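Local structure of chitosanase (Bacillus subtilis subsp. subtilis str. 168, 7C6C) at residues A[123-128]-A[147-152]. The protein hydrolyses internal beta-(1->4) linkages between D-glucosamine residues in partly acetylated chitosan, as a secreted endo-acting glycosidase of family 46. Numbering follows the deposited sequence.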
ATOM      1  N   MET A 123      -3.482   5.198  10.097  1.00 13.56           N
ATOM      2  CA  MET A 123      -3.574   5.259  11.554  1.00 14.08           C
ATOM      3  C   MET A 123      -4.750   6.117  12.006  1.00 15.83           C
ATOM      4  O   MET A 123      -5.373   5.817  13.034  1.00 16.73           O
ATOM      5  CB  MET A 123      -2.263   5.759  12.170  1.00 14.29           C
ATOM      6  CG  MET A 123      -1.047   4.863  11.924  1.00 14.45           C
ATOM      7  SD  MET A 123      -1.265   3.123  12.383  1.00 14.94           S
ATOM      8  CE  MET A 123      -1.627   2.377  10.793  1.00 15.97           C
ATOM      9  N   LYS A 124      -5.067   7.176  11.255  1.00 16.19           N
ATOM     10  CA  LYS A 124      -6.196   8.030  11.608  1.00 17.55           C
ATOM     11  C   LYS A 124      -7.514   7.284  11.460  1.00 17.38           C
ATOM     12  O   LYS A 124      -8.371   7.340  12.348  1.00 18.20           O
ATOM     13  CB  LYS A 124      -6.188   9.294  10.747  1.00 20.19           C
ATOM     14  CG  LYS A 124      -7.355  10.228  11.032  1.00 23.36           C
ATOM     15  CD  LYS A 124      -7.339  11.453  10.131  1.00 26.70           C
ATOM     16  CE  LYS A 124      -8.339  12.495  10.605  1.00 29.07           C
ATOM     17  NZ  LYS A 124      -8.467  13.615   9.638  1.00 30.73           N
ATOM     18  N   ARG A 125      -7.702   6.584  10.339  1.00 17.20           N
ATOM     19  CA  ARG A 125      -8.934   5.820  10.169  1.00 17.19           C
ATOM     20  C   ARG A 125      -9.007   4.656  11.151  1.00 16.86           C
ATOM     21  O   ARG A 125     -10.101   4.298  11.605  1.00 17.74           O
ATOM     22  CB  ARG A 125      -9.087   5.348   8.721  1.00 18.55           C
ATOM     23  CG  ARG A 125      -9.275   6.483   7.710  1.00 19.36           C
ATOM     24  CD  ARG A 125     -10.160   6.060   6.540  1.00 21.05           C
ATOM     25  NE  ARG A 125     -10.204   7.052   5.463  1.00 22.62           N
ATOM     26  CZ  ARG A 125     -11.083   8.046   5.392  1.00 23.97           C
ATOM     27  NH1 ARG A 125     -11.992   8.201   6.345  1.00 23.62           N
ATOM     28  NH2 ARG A 125     -11.047   8.890   4.371  1.00 25.08           N
ATOM     29  N   SER A 126      -7.858   4.071  11.509  1.00 16.77           N
ATOM     30  CA  SER A 126      -7.825   3.059  12.560  1.00 16.85           C
ATOM     31  C   SER A 126      -8.313   3.636  13.881  1.00 18.01           C
ATOM     32  O   SER A 126      -9.118   3.014  14.584  1.00 18.17           O
ATOM     33  CB  SER A 126      -6.400   2.528  12.714  1.00 16.39           C
ATOM     34  OG  SER A 126      -6.003   1.780  11.582  1.00 15.63           O
ATOM     35  N   ASP A 127      -7.826   4.832  14.234  1.00 18.89           N
ATOM     36  CA  ASP A 127      -8.289   5.496  15.447  1.00 21.13           C
ATOM     37  C   ASP A 127      -9.785   5.760  15.383  1.00 21.77           C
ATOM     38  O   ASP A 127     -10.503   5.544  16.367  1.00 22.55           O
ATOM     39  CB  ASP A 127      -7.549   6.819  15.638  1.00 23.82           C
ATOM     40  CG  ASP A 127      -6.085   6.636  15.962  1.00 27.36           C
ATOM     41  OD1 ASP A 127      -5.675   5.497  16.268  1.00 28.69           O
ATOM     42  OD2 ASP A 127      -5.345   7.644  15.913  1.00 29.40           O
ATOM     43  N   ASN A 128     -10.274   6.224  14.229  1.00 22.21           N
ATOM     44  CA  ASN A 128     -11.700   6.500  14.092  1.00 23.37           C
ATOM     45  C   ASN A 128     -12.540   5.241  14.263  1.00 22.63           C
ATOM     46  O   ASN A 128     -13.670   5.313  14.763  1.00 23.42           O
ATOM     47  CB  ASN A 128     -11.991   7.154  12.738  1.00 25.45           C
ATOM     48  CG  ASN A 128     -11.309   8.503  12.577  1.00 28.58           C
ATOM     49  OD1 ASN A 128     -10.951   9.155  13.557  1.00 30.30           O
ATOM     50  ND2 ASN A 128     -11.144   8.936  11.330  1.00 29.20           N
ATOM     51  N   HIS A 147      -5.179  -0.083  -2.062  1.00 11.54           N
ATOM     52  CA  HIS A 147      -6.492   0.367  -2.506  1.00 12.05           C
ATOM     53  C   HIS A 147      -6.606   1.878  -2.643  1.00 12.75           C
ATOM     54  O   HIS A 147      -7.540   2.357  -3.297  1.00 13.54           O
ATOM     55  CB  HIS A 147      -7.563  -0.135  -1.534  1.00 12.43           C
ATOM     56  CG  HIS A 147      -7.689  -1.624  -1.498  1.00 12.47           C
ATOM     57  ND1 HIS A 147      -8.725  -2.302  -2.111  1.00 13.18           N
ATOM     58  CD2 HIS A 147      -6.909  -2.567  -0.920  1.00 12.79           C
ATOM     59  CE1 HIS A 147      -8.573  -3.600  -1.906  1.00 13.08           C
ATOM     60  NE2 HIS A 147      -7.478  -3.788  -1.187  1.00 12.77           N
ATOM     61  N   GLY A 148      -5.692   2.634  -2.045  1.00 13.21           N
ATOM     62  CA  GLY A 148      -5.785   4.078  -2.029  1.00 13.95           C
ATOM     63  C   GLY A 148      -6.780   4.583  -1.002  1.00 15.28           C
ATOM     64  O   GLY A 148      -7.612   3.846  -0.476  1.00 15.47           O
ATOM     65  N   ASP A 149      -6.701   5.888  -0.729  1.00 16.18           N
ATOM     66  CA  ASP A 149      -7.598   6.561   0.209  1.00 18.48           C
ATOM     67  C   ASP A 149      -8.586   7.481  -0.508  1.00 18.80           C
ATOM     68  O   ASP A 149      -8.931   8.552  -0.010  1.00 19.17           O
ATOM     69  CB  ASP A 149      -6.805   7.331   1.264  1.00 19.92           C
ATOM     70  CG  ASP A 149      -7.642   7.714   2.481  1.00 21.87           C
ATOM     71  OD1 ASP A 149      -8.666   7.055   2.754  1.00 22.00           O
ATOM     72  OD2 ASP A 149      -7.268   8.688   3.170  1.00 24.37           O
ATOM     73  N   GLY A 150      -9.065   7.062  -1.677  1.00 18.93           N
ATOM     74  CA  GLY A 150     -10.000   7.852  -2.452  1.00 20.11           C
ATOM     75  C   GLY A 150     -11.437   7.656  -2.009  1.00 21.26           C
ATOM     76  O   GLY A 150     -11.725   7.145  -0.924  1.00 21.29           O
ATOM     77  N   ASP A 151     -12.354   8.075  -2.883  1.00 21.66           N
ATOM     78  CA  ASP A 151     -13.790   8.006  -2.642  1.00 23.78           C
ATOM     79  C   ASP A 151     -14.469   6.911  -3.453  1.00 23.33           C
ATOM     80  O   ASP A 151     -15.701   6.826  -3.453  1.00 24.27           O
ATOM     81  CB  ASP A 151     -14.457   9.350  -2.965  1.00 27.36           C
ATOM     82  CG  ASP A 151     -13.874  10.504  -2.177  1.00 31.75           C
ATOM     83  OD1 ASP A 151     -13.845  11.632  -2.714  1.00 34.01           O
ATOM     84  OD2 ASP A 151     -13.458  10.286  -1.018  1.00 33.73           O
ATOM     85  N   ASP A 152     -13.701   6.080  -4.146  1.00 21.04           N
ATOM     86  CA  ASP A 152     -14.246   5.089  -5.061  1.00 20.21           C
ATOM     87  C   ASP A 152     -14.646   3.828  -4.302  1.00 19.68           C
ATOM     88  O   ASP A 152     -14.247   3.620  -3.152  1.00 19.46           O
ATOM     89  CB  ASP A 152     -13.191   4.752  -6.105  1.00 20.07           C
ATOM     90  CG  ASP A 152     -11.931   4.222  -5.484  1.00 18.77           C
ATOM     91  OD1 ASP A 152     -11.160   5.026  -4.920  1.00 18.72           O
ATOM     92  OD2 ASP A 152     -11.735   2.990  -5.527  1.00 17.93           O
TER
HETATM   93  O   HOH W   1     -10.775   9.498   1.812  1.00 38.63           O
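Arg125, in the last turns of helix 104-128, faces Asp149, in the loop that follows helix 134-147, with their CA atoms 10.1 Å apart, a gap too wide for backbone contact, which the two side chains span. The two chains reach for each other from opposite directions. Arg125 sets off with CG anti to its carbonyl carbon (chi1 -66°) and bends at chi2; together these carry the NE edge of the guanidinium to the carboxylate. NE donates to OD1 of Asp149 over 3.1 Å at a fairly straight 160°; the acceptor lies almost in the guanidinium plane and offers its syn lone pair. NH2 adds a weak, more bent bond to the same OD1 at 3.4 Å. One oxygen thus serves both donors, and with the two planes 74° apart the pair is a lopsided salt bridge, unlike the coplanar form that uses both carboxylate oxygens. A water weakly bonded to Arg125 NH2 lies 2.8 Å from Asp149 O and can link the arginine to the loop backbone. Tyr157, at the start of helix 156-167, makes a cation-pi contact with Arg125, and Phe156 touches both partners. Lying at the surface and away from the catalytic residues, this ion pair joins a helix end to an interhelical loop; its charges are probably partly screened by solvent, and the NE bond, the shorter and straighter of the two, probably carries most of its strength.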